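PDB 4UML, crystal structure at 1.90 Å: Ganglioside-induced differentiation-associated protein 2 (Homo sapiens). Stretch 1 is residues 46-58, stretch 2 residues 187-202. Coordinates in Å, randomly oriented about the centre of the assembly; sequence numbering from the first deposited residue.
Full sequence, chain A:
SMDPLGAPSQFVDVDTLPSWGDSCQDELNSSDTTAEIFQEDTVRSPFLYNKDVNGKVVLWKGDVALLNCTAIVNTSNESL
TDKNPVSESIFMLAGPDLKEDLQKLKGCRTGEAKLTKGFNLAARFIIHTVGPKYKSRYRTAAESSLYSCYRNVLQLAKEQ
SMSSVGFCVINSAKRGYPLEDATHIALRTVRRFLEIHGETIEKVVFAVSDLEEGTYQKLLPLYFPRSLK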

# COMPACT_ATOMS: atom_id res chain seq x y z
N PRO A 46 16.55 15.60 -1.72
CA PRO A 46 17.53 15.36 -0.65
C PRO A 46 18.00 13.92 -0.57
O PRO A 46 19.05 13.62 0.02
N PHE A 47 17.21 13.01 -1.14
CA PHE A 47 17.51 11.60 -1.09
C PHE A 47 18.64 11.26 -2.06
O PHE A 47 18.70 11.77 -3.16
N LEU A 48 19.54 10.40 -1.61
CA LEU A 48 20.64 9.92 -2.44
C LEU A 48 20.19 8.72 -3.30
O LEU A 48 19.41 7.86 -2.86
N TYR A 49 20.68 8.69 -4.53
CA TYR A 49 20.63 7.50 -5.36
C TYR A 49 20.92 6.25 -4.53
O TYR A 49 21.90 6.20 -3.80
N ASN A 50 20.05 5.24 -4.63
CA ASN A 50 20.29 3.98 -3.93
C ASN A 50 19.73 2.84 -4.78
O ASN A 50 18.52 2.60 -4.79
N LYS A 51 20.63 2.20 -5.52
CA LYS A 51 20.27 1.21 -6.55
C LYS A 51 19.44 0.06 -5.98
O LYS A 51 18.50 -0.43 -6.60
N ASP A 52 19.87 -0.37 -4.81
CA ASP A 52 19.30 -1.50 -4.13
C ASP A 52 17.82 -1.23 -3.75
O ASP A 52 16.95 -2.05 -3.99
N VAL A 53 17.57 -0.05 -3.19
CA VAL A 53 16.20 0.37 -2.82
C VAL A 53 15.32 0.55 -4.06
O VAL A 53 14.16 0.11 -4.08
N ASN A 54 15.88 1.14 -5.12
CA ASN A 54 15.13 1.35 -6.34
C ASN A 54 14.66 0.09 -7.01
O ASN A 54 13.66 0.13 -7.74
N GLY A 55 15.43 -0.98 -6.85
CA GLY A 55 15.12 -2.27 -7.44
C GLY A 55 13.94 -2.97 -6.76
O GLY A 55 13.34 -3.86 -7.34
N LYS A 56 13.60 -2.52 -5.56
CA LYS A 56 12.47 -3.06 -4.79
C LYS A 56 11.14 -2.36 -5.03
O LYS A 56 10.10 -2.88 -4.66
N VAL A 57 11.17 -1.19 -5.64
CA VAL A 57 9.97 -0.42 -5.84
C VAL A 57 9.40 -0.68 -7.22
O VAL A 57 10.14 -0.71 -8.21
N VAL A 58 8.08 -0.87 -7.26
CA VAL A 58 7.35 -1.08 -8.48
C VAL A 58 6.12 -0.16 -8.52
O VAL A 58 5.32 -0.11 -7.57
N LEU A 187 5.26 7.76 -0.35
CA LEU A 187 6.58 7.48 -0.91
C LEU A 187 7.70 7.72 0.09
O LEU A 187 8.65 6.94 0.17
N ARG A 188 7.61 8.81 0.84
CA ARG A 188 8.64 9.13 1.84
C ARG A 188 8.75 8.03 2.89
O ARG A 188 9.84 7.55 3.25
N THR A 189 7.60 7.56 3.36
CA THR A 189 7.57 6.53 4.39
C THR A 189 8.16 5.22 3.89
O THR A 189 8.94 4.52 4.60
N VAL A 190 7.80 4.83 2.68
CA VAL A 190 8.34 3.59 2.14
C VAL A 190 9.85 3.74 1.86
O VAL A 190 10.61 2.81 2.08
N ARG A 191 10.25 4.90 1.34
CA ARG A 191 11.69 5.14 1.10
C ARG A 191 12.49 4.91 2.38
O ARG A 191 13.40 4.08 2.41
N ARG A 192 12.09 5.58 3.45
CA ARG A 192 12.82 5.57 4.69
C ARG A 192 12.82 4.22 5.32
O ARG A 192 13.83 3.78 5.91
N PHE A 193 11.71 3.51 5.19
CA PHE A 193 11.65 2.15 5.70
C PHE A 193 12.53 1.22 4.89
O PHE A 193 13.15 0.31 5.45
N LEU A 194 12.56 1.39 3.57
CA LEU A 194 13.35 0.48 2.79
C LEU A 194 14.86 0.72 3.00
O LEU A 194 15.65 -0.22 2.91
N GLU A 195 15.24 1.96 3.27
CA GLU A 195 16.63 2.31 3.54
C GLU A 195 17.15 1.52 4.73
O GLU A 195 18.22 0.96 4.66
N ILE A 196 16.37 1.47 5.81
CA ILE A 196 16.77 0.76 7.02
C ILE A 196 16.45 -0.74 6.99
O ILE A 196 17.32 -1.56 7.30
N HIS A 197 15.21 -1.10 6.63
CA HIS A 197 14.73 -2.49 6.77
C HIS A 197 14.56 -3.25 5.45
O HIS A 197 13.87 -4.27 5.39
N GLY A 198 15.20 -2.76 4.40
CA GLY A 198 14.99 -3.31 3.08
C GLY A 198 15.42 -4.75 2.86
O GLY A 198 14.78 -5.46 2.08
N GLU A 199 16.50 -5.19 3.50
CA GLU A 199 17.13 -6.46 3.15
C GLU A 199 16.18 -7.65 3.06
O GLU A 199 16.31 -8.47 2.15
N THR A 200 15.22 -7.74 3.98
CA THR A 200 14.23 -8.84 4.00
C THR A 200 13.10 -8.76 2.93
O THR A 200 12.38 -9.74 2.68
N ILE A 201 12.96 -7.60 2.29
CA ILE A 201 11.85 -7.37 1.38
C ILE A 201 12.36 -7.32 -0.03
O ILE A 201 13.35 -6.69 -0.32
N GLU A 202 11.68 -8.02 -0.92
CA GLU A 202 12.06 -8.05 -2.29
C GLU A 202 11.36 -6.96 -3.08
O GLU A 202 11.98 -6.32 -3.92

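Stretch 2 is mostly helix, and its Arg191, Leu194 and the turn that follows form the surface on which the short helix of stretch 1 and its flanking loops rest. From stretch 1, Phe47, Asn50, Val53 and Lys56 direct their CA-to-CB bonds toward the partner; from stretch 2, Arg191 and Leu194 do the same.

Arg191 organises the polar contacts at the Phe47 end. Its side chain runs t, p, t through chi1 to chi3, with chi4 at -128°, and this path carries the guanidinium to the backbone of the loop before the short helix. There Arg191 NH2 donates to Leu48 O at 2.9 Å, and Arg191 NH1 adds a weak bond to the same Leu48 O at 3.4 Å. The acceptor lies near the plane of the guanidinium, where the N-H groups point, which leaves the two faces free for carbon: Phe47 CD1 lies over one and Val53 CG1 over the opposite one. Glu195, one helical turn on, holds the group from its own side. Its m, t rotamer brings Glu195 OE2 to 2.7 Å from Arg191 NE in a salt bridge, with a weak bond from Arg191 NH2 to Glu195 OE2 at 2.9 Å. An arginine suits this place because its flat, charged end can serve a carbonyl and a carboxylate while its faces pack like a nonpolar plate.

Phe47 takes chi1 m with chi2 near -86°. Phe47 CE1 comes within 3.5 Å of Arg191 CG, an aliphatic part of the arginine. At the ring edge sit Glu195 OE2, 3.7 Å from Phe47 CD1, and Arg192 NE, 4.0 Å from Phe47 CZ. A flat aromatic ring suits the site because it can pack on aliphatic carbon while presenting its edge to polar atoms. Arg192 reaches there with an extended m, t, t chain, although its CA-to-CB bond points sideways.

Asn50 is the N-cap of the short helix. With chi1 t and chi2 at -25°, Asn50 OD1 accepts from Val53 N at 3.1 Å, satisfying an amide that has no carbonyl partner in the first turn. Asn50 CB lies 3.6 Å from Arg191 NH2. A water joins the two stretches here: it accepts from Asn50 N at 2.9 Å, donates to Asn54 OD1 at 2.7 Å, and accepts a weak bond from Arg191 NH1 at 2.9 Å.

Further along, the contact becomes apolar. Val53, chi1 t, places Val53 CG1 4.0 Å from Leu194 CB, and the compact branched side chain fits the close approach of the two helices. Leu194, in the m, t rotamer, has a branched end long enough to bring CD1 within 3.9 Å of Val57 CG2 and CD2 within 4.3 Å of Lys56 CD.

Lys56 is almost fully extended, m, t, t, t. Its methylenes share the apolar patch while the ammonium goes on to backbone carbonyls: Lys56 NZ donates to Ile201 O at 3.1 Å and to Gly198 O at a very short 2.3 Å. Lys56 NZ is modelled too close to a neighbour, so its exact position is less certain.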

# COMPACT_ATOMS: atom_id res chain seq x y z
CB PRO A 46 16.74 15.71 0.60
CG PRO A 46 15.34 15.31 0.26
CD PRO A 46 15.17 15.61 -1.20
CB PHE A 47 16.25 10.78 -1.38
CG PHE A 47 15.24 10.85 -0.27
CD1 PHE A 47 15.32 9.97 0.81
CD2 PHE A 47 14.28 11.84 -0.26
CE1 PHE A 47 14.42 10.06 1.85
CE2 PHE A 47 13.38 11.94 0.79
CZ PHE A 47 13.46 11.05 1.85
CB LEU A 48 21.83 9.51 -1.55
CG LEU A 48 22.28 10.51 -0.45
CD1 LEU A 48 23.37 9.90 0.43
CD2 LEU A 48 22.70 11.86 -1.03
CB TYR A 49 21.69 7.58 -6.47
CG TYR A 49 21.78 6.31 -7.27
CD1 TYR A 49 20.81 6.01 -8.20
CD2 TYR A 49 22.83 5.40 -7.08
CE1 TYR A 49 20.86 4.84 -8.94
CE2 TYR A 49 22.89 4.22 -7.82
CZ TYR A 49 21.90 3.96 -8.76
OH TYR A 49 21.88 2.83 -9.53
CB ASN A 50 19.68 4.02 -2.53
CG ASN A 50 19.84 2.73 -1.77
OD1 ASN A 50 19.98 1.66 -2.36
ND2 ASN A 50 19.78 2.81 -0.47
CB LYS A 51 21.54 0.63 -7.19
CG LYS A 51 21.28 -0.53 -8.14
CD LYS A 51 22.43 -0.77 -9.10
CE LYS A 51 21.91 -1.45 -10.35
NZ LYS A 51 23.01 -1.79 -11.30
CB ASP A 52 20.15 -1.78 -2.89
CG ASP A 52 19.58 -2.87 -2.01
OD1 ASP A 52 19.73 -4.06 -2.37
OD2 ASP A 52 19.00 -2.53 -0.96
CB VAL A 53 16.27 1.65 -1.95
CG1 VAL A 53 14.91 2.29 -1.77
CG2 VAL A 53 16.87 1.32 -0.60
CB ASN A 54 15.97 2.09 -7.38
CG ASN A 54 16.15 3.56 -7.06
OD1 ASN A 54 15.78 4.05 -5.97
ND2 ASN A 54 16.72 4.28 -8.01
CB LYS A 56 12.81 -2.99 -3.33
CG LYS A 56 14.09 -3.76 -3.04
CD LYS A 56 14.52 -3.62 -1.60
CE LYS A 56 15.70 -4.55 -1.34
NZ LYS A 56 15.83 -4.83 0.11
CB VAL A 57 10.28 1.09 -5.74
CG1 VAL A 57 9.08 1.91 -6.18
CG2 VAL A 57 10.67 1.41 -4.32
CB VAL A 58 6.88 -2.55 -8.57
CG1 VAL A 58 6.10 -2.77 -9.84
CG2 VAL A 58 8.03 -3.54 -8.43
CB LEU A 187 6.81 8.31 -2.17
CG LEU A 187 5.81 8.04 -3.30
CD1 LEU A 187 6.12 8.92 -4.48
CD2 LEU A 187 5.87 6.58 -3.69
CB ARG A 188 8.31 10.48 2.48
CG ARG A 188 9.35 10.99 3.46
CD ARG A 188 8.95 12.38 3.94
NE ARG A 188 7.77 12.27 4.80
CZ ARG A 188 6.78 13.15 4.87
NH1 ARG A 188 6.78 14.25 4.15
NH2 ARG A 188 5.77 12.90 5.70
CB THR A 189 6.11 6.31 4.88
OG1 THR A 189 5.56 7.57 5.27
CG2 THR A 189 6.05 5.32 6.00
CB VAL A 190 7.59 3.16 0.85
CG1 VAL A 190 8.31 2.05 0.13
CG2 VAL A 190 6.17 2.72 1.17
CB ARG A 191 11.93 6.53 0.51
CG ARG A 191 13.38 6.98 0.53
CD ARG A 191 14.22 6.11 -0.38
NE ARG A 191 15.68 6.27 -0.18
CZ ARG A 191 16.58 6.53 -1.14
NH1 ARG A 191 16.24 6.75 -2.41
NH2 ARG A 191 17.86 6.58 -0.80
CB ARG A 192 12.26 6.61 5.66
CG ARG A 192 12.51 8.02 5.16
CD ARG A 192 11.89 9.06 6.07
NE ARG A 192 12.31 10.41 5.66
CZ ARG A 192 11.70 11.55 6.03
NH1 ARG A 192 10.62 11.52 6.81
NH2 ARG A 192 12.16 12.72 5.60
CB PHE A 193 10.21 1.62 5.66
CG PHE A 193 10.08 0.17 5.99
CD1 PHE A 193 10.20 -0.78 4.99
CD2 PHE A 193 9.81 -0.24 7.29
CE1 PHE A 193 10.06 -2.13 5.29
CE2 PHE A 193 9.67 -1.59 7.60
CZ PHE A 193 9.81 -2.54 6.59
CB LEU A 194 13.01 0.59 1.31
CG LEU A 194 11.73 -0.08 0.83
CD1 LEU A 194 11.47 0.27 -0.63
CD2 LEU A 194 11.81 -1.59 0.97
CB GLU A 195 16.77 3.81 3.83
CG GLU A 195 16.98 4.66 2.61
CD GLU A 195 16.96 6.15 2.92
OE1 GLU A 195 16.78 6.55 4.10
OE2 GLU A 195 17.09 6.93 1.97
CB ILE A 196 16.13 1.38 8.27
CG1 ILE A 196 16.77 2.73 8.59
CG2 ILE A 196 16.28 0.44 9.47
CD1 ILE A 196 16.39 3.87 7.67
CB HIS A 197 13.38 -2.51 7.49
CG HIS A 197 13.37 -1.77 8.78
ND1 HIS A 197 13.79 -2.34 9.96
CD2 HIS A 197 12.99 -0.51 9.08
CE1 HIS A 197 13.67 -1.45 10.94
NE2 HIS A 197 13.19 -0.34 10.43
CB GLU A 199 18.27 -6.79 4.11
CG GLU A 199 19.58 -6.12 3.73
CD GLU A 199 20.77 -7.03 3.95
OE1 GLU A 199 20.71 -8.19 3.49
OE2 GLU A 199 21.76 -6.59 4.58
CB THR A 200 13.62 -9.02 5.42
OG1 THR A 200 12.58 -10.01 5.40
CG2 THR A 200 13.07 -7.68 5.99
CB ILE A 201 11.10 -6.08 1.77
CG1 ILE A 201 10.51 -6.25 3.16
CG2 ILE A 201 10.00 -5.76 0.76
CD1 ILE A 201 9.48 -5.22 3.56
CB GLU A 202 11.77 -9.43 -2.89
CG GLU A 202 12.56 -10.56 -2.22
CD GLU A 202 12.20 -11.95 -2.74
OE1 GLU A 202 11.30 -12.08 -3.59
OE2 GLU A 202 12.83 -12.92 -2.28
O HOH W 1 17.32 6.00 -5.04